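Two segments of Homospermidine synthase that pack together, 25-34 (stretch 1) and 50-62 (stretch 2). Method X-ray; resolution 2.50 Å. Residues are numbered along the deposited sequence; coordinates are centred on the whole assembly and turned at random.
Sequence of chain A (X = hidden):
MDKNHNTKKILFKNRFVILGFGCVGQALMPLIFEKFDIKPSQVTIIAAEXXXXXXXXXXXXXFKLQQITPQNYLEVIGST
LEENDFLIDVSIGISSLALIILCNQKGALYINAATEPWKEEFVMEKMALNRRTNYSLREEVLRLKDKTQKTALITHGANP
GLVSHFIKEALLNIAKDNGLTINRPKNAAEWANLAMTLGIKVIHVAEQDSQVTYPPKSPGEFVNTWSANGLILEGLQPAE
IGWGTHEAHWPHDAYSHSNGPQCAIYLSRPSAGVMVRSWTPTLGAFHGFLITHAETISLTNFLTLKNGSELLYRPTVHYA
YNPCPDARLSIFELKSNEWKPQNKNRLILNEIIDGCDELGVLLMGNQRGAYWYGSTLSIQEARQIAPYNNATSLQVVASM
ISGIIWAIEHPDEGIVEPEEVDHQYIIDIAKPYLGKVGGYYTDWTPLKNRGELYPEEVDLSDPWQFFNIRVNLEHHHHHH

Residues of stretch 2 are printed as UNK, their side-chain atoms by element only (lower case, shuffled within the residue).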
# COMPACT_ATOMS: atom_id res chain seq x y z
N GLY A 25 12.50 19.99 15.87
CA GLY A 25 13.31 21.15 16.22
C GLY A 25 13.35 22.26 15.19
O GLY A 25 13.18 23.42 15.54
N GLN A 26 13.58 21.91 13.93
CA GLN A 26 13.64 22.91 12.87
C GLN A 26 12.28 23.57 12.71
O GLN A 26 12.20 24.78 12.51
CB GLN A 26 14.04 22.29 11.53
CG GLN A 26 15.36 21.55 11.54
CD GLN A 26 15.77 21.04 10.17
OE1 GLN A 26 16.61 20.15 10.05
NE2 GLN A 26 15.19 21.61 9.12
N ALA A 27 11.22 22.78 12.79
CA ALA A 27 9.87 23.32 12.62
C ALA A 27 9.41 24.18 13.79
O ALA A 27 8.43 24.92 13.66
CB ALA A 27 8.89 22.18 12.38
N LEU A 28 10.10 24.08 14.92
CA LEU A 28 9.73 24.84 16.10
C LEU A 28 10.24 26.28 16.03
O LEU A 28 9.55 27.20 16.45
CB LEU A 28 10.32 24.17 17.34
CG LEU A 28 9.48 24.16 18.63
CD1 LEU A 28 10.39 23.87 19.80
CD2 LEU A 28 8.77 25.46 18.84
N MSE A 29 11.44 26.45 15.50
CA MSE A 29 12.07 27.76 15.39
C MSE A 29 11.13 28.92 15.11
O MSE A 29 11.05 29.87 15.89
CB MSE A 29 13.16 27.73 14.33
CG MSE A 29 14.39 26.98 14.76
SE MSE A 29 15.33 27.96 16.12
CE MSE A 29 16.80 28.60 15.05
N PRO A 30 10.39 28.86 13.99
CA PRO A 30 9.45 29.92 13.63
C PRO A 30 8.46 30.29 14.73
O PRO A 30 8.22 31.48 14.98
CB PRO A 30 8.76 29.35 12.40
CG PRO A 30 9.82 28.51 11.78
CD PRO A 30 10.40 27.80 12.96
N LEU A 31 7.88 29.29 15.38
CA LEU A 31 6.89 29.54 16.43
C LEU A 31 7.45 30.21 17.68
O LEU A 31 6.74 30.92 18.39
CB LEU A 31 6.16 28.23 16.81
CG LEU A 31 5.02 27.75 15.90
CD1 LEU A 31 5.56 27.48 14.52
CD2 LEU A 31 4.36 26.49 16.47
N ILE A 32 8.73 29.98 17.96
CA ILE A 32 9.35 30.58 19.13
C ILE A 32 9.54 32.08 18.93
O ILE A 32 9.28 32.88 19.84
CB ILE A 32 10.70 29.94 19.42
CG1 ILE A 32 10.52 28.42 19.50
CG2 ILE A 32 11.27 30.49 20.71
CD1 ILE A 32 11.82 27.66 19.68
N PHE A 33 10.01 32.47 17.75
CA PHE A 33 10.22 33.88 17.47
C PHE A 33 8.91 34.56 17.13
O PHE A 33 8.83 35.79 17.10
CB PHE A 33 11.22 34.04 16.33
CG PHE A 33 12.61 33.67 16.71
CD1 PHE A 33 13.33 34.45 17.61
CD2 PHE A 33 13.20 32.51 16.21
CE1 PHE A 33 14.62 34.08 18.01
CE2 PHE A 33 14.48 32.13 16.59
CZ PHE A 33 15.20 32.92 17.49
N GLU A 34 7.88 33.76 16.89
CA GLU A 34 6.57 34.30 16.55
C GLU A 34 5.78 34.61 17.82
O GLU A 34 4.98 35.55 17.84
CB GLU A 34 5.80 33.30 15.69
CG GLU A 34 4.51 33.84 15.09
CD GLU A 34 3.73 32.77 14.34
OE1 GLU A 34 4.36 31.88 13.73
OE2 GLU A 34 2.48 32.82 14.36
N UNK A 50 24.70 17.48 11.72
CA UNK A 50 24.44 18.77 11.10
C UNK A 50 23.18 18.66 10.26
O UNK A 50 22.40 17.72 10.41
N UNK A 51 22.98 19.61 9.36
CA UNK A 51 21.80 19.60 8.53
C UNK A 51 22.03 20.36 7.23
O UNK A 51 22.79 21.33 7.20
c UNK A 51 20.88 21.68 9.63
o UNK A 51 19.43 20.16 8.45
c UNK A 51 20.59 20.22 9.27
N UNK A 52 21.37 19.92 6.17
CA UNK A 52 21.50 20.57 4.88
C UNK A 52 20.56 21.76 4.81
O UNK A 52 20.45 22.42 3.78
c UNK A 52 23.51 19.29 2.91
c UNK A 52 21.16 19.57 3.76
c UNK A 52 24.43 19.40 1.71
n UNK A 52 25.82 18.95 2.02
c UNK A 52 22.07 19.66 2.55
N UNK A 53 19.89 22.04 5.92
CA UNK A 53 18.95 23.15 5.98
C UNK A 53 19.60 24.36 6.65
O UNK A 53 20.49 24.23 7.49
c UNK A 53 17.89 22.79 8.23
c UNK A 53 16.51 23.66 6.32
c UNK A 53 17.66 22.75 6.73
N UNK A 54 19.14 25.55 6.28
CA UNK A 54 19.69 26.77 6.83
C UNK A 54 18.77 27.49 7.82
O UNK A 54 18.82 28.71 7.94
o UNK A 54 19.09 27.42 3.53
c UNK A 54 18.94 27.89 4.67
o UNK A 54 17.89 28.49 5.02
c UNK A 54 20.06 27.72 5.68
N UNK A 55 17.95 26.72 8.53
CA UNK A 55 17.02 27.29 9.50
C UNK A 55 17.76 28.09 10.58
O UNK A 55 17.43 29.26 10.83
c UNK A 55 15.16 26.78 11.14
c UNK A 55 16.15 26.18 10.15
c UNK A 55 15.40 25.43 9.06
N UNK A 56 18.76 27.48 11.20
CA UNK A 56 19.53 28.17 12.22
C UNK A 56 20.16 29.45 11.68
O UNK A 56 20.14 30.49 12.35
c UNK A 56 20.61 27.25 12.77
N UNK A 57 20.70 29.40 10.46
CA UNK A 57 21.34 30.57 9.88
C UNK A 57 20.37 31.71 9.56
O UNK A 57 20.73 32.88 9.64
c UNK A 57 23.27 29.26 8.82
o UNK A 57 21.87 27.36 9.22
n UNK A 57 23.69 27.05 7.92
c UNK A 57 22.11 30.20 8.60
c UNK A 57 22.88 27.80 8.67
N UNK A 58 19.14 31.36 9.19
CA UNK A 58 18.14 32.37 8.86
C UNK A 58 17.73 33.16 10.09
O UNK A 58 17.46 34.35 10.01
n UNK A 58 17.21 33.24 5.99
c UNK A 58 16.91 31.72 8.24
c UNK A 58 17.40 31.95 5.75
c UNK A 58 17.20 31.00 6.93
o UNK A 58 17.71 31.51 4.64
N UNK A 59 17.69 32.48 11.24
CA UNK A 59 17.32 33.14 12.48
C UNK A 59 18.53 33.65 13.25
O UNK A 59 18.39 34.43 14.19
c UNK A 59 14.08 32.84 12.91
c UNK A 59 12.60 31.45 11.64
c UNK A 59 15.12 31.91 12.76
c UNK A 59 14.86 30.74 12.04
c UNK A 59 12.83 32.62 12.35
c UNK A 59 13.61 30.51 11.48
o UNK A 59 11.37 31.24 11.06
c UNK A 59 16.49 32.19 13.34
N UNK A 60 19.71 33.20 12.84
CA UNK A 60 20.93 33.62 13.51
C UNK A 60 21.07 33.02 14.90
O UNK A 60 21.48 33.70 15.84
N UNK A 61 20.71 31.75 15.03
CA UNK A 61 20.80 31.08 16.31
C UNK A 61 22.02 30.18 16.34
O UNK A 61 22.26 29.40 15.42
c UNK A 61 19.66 29.39 17.82
c UNK A 61 18.34 31.25 16.82
c UNK A 61 19.50 30.28 16.60
N UNK A 62 22.80 30.31 17.40
CA UNK A 62 24.01 29.52 17.60
C UNK A 62 23.71 28.02 17.48
O UNK A 62 22.68 27.55 17.96
o UNK A 62 25.62 28.93 19.34
c UNK A 62 24.60 29.84 18.98

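Position 50 has backbone atoms alone, so it is Gly-50; nothing of stretch 1 lies near it. Position 51 carries three atoms, a carbon bearing one oxygen and one carbon, a beta-branched hydroxyl: Thr-51. Its OG1 accepts a hydrogen bond from the backbone N of position 53 (3.2 Å, angle 156°) and lies 3.2 Å from OE1 of Gln-26, whose amide is probably turned over in the model, so that contact stays open.

Position 52 is an unbranched run of four carbons ending in nitrogen, Lys-52; its end leads away from stretch 1, and it is poorly ordered. At position 53 one carbon carries two more, three in all, and the group points toward the Gln-26 side chain. The beta branch without oxygen gives Val-53. Position 54 shows two carbons, the second bearing two oxygens: the carboxylate of Asp-54. It stands at the N-cap position, yet its side chain makes no capping bond and its CB points away from stretch 1.

Position 55 again has three carbons branched at CB, hence Val-55, with chi1 t. Its CG1 reaches CG of Met-29, a selenomethionine, at 3.7 Å and the backbone O of Gln-26 at 3.8 Å. Position 56 has a single side-chain carbon, Ala-56; its CA is 4.0 Å from CE of Met-29. Positions 57 and 58 each have three carbons, the third carrying one oxygen and one nitrogen, which identifies Gln-57 and Gln-58; neither touches stretch 1.

Position 59 bears one carbon, then a six-carbon ring with an oxygen, unmistakably Tyr-59. Its CD1 is 3.4 Å from CD2 of Phe-33, and its OH is 3.2 Å from CG of Pro-30. Position 60 has no side chain and a positive phi (70°), which favours glycine: Gly-60, where the chain leaves the helix. Position 61 has three carbons branched at CB, Val-61; its CB lies 3.5 Å from CE of Met-29, and its CG2 approaches the edge of the Phe-33 ring, 3.6 Å from CZ. Position 62, one carbon then an oxygen, is Ser-62, clear of the contact.

The contact is chiefly apolar and buries 445 Å² over both sides. The two helix axes run at 19°, 10.3 Å apart at closest approach, and side chains fill the gap. Met-29 reaches across to Val-55, Tyr-59 and Val-61. Beside it, the rings of Phe-33 and Tyr-59 are nearly parallel (8°) but slid apart, their centroids 5.2 Å apart, so they barely overlap.

Stretch 2 (50-62) GTKVDVAQQYGVS
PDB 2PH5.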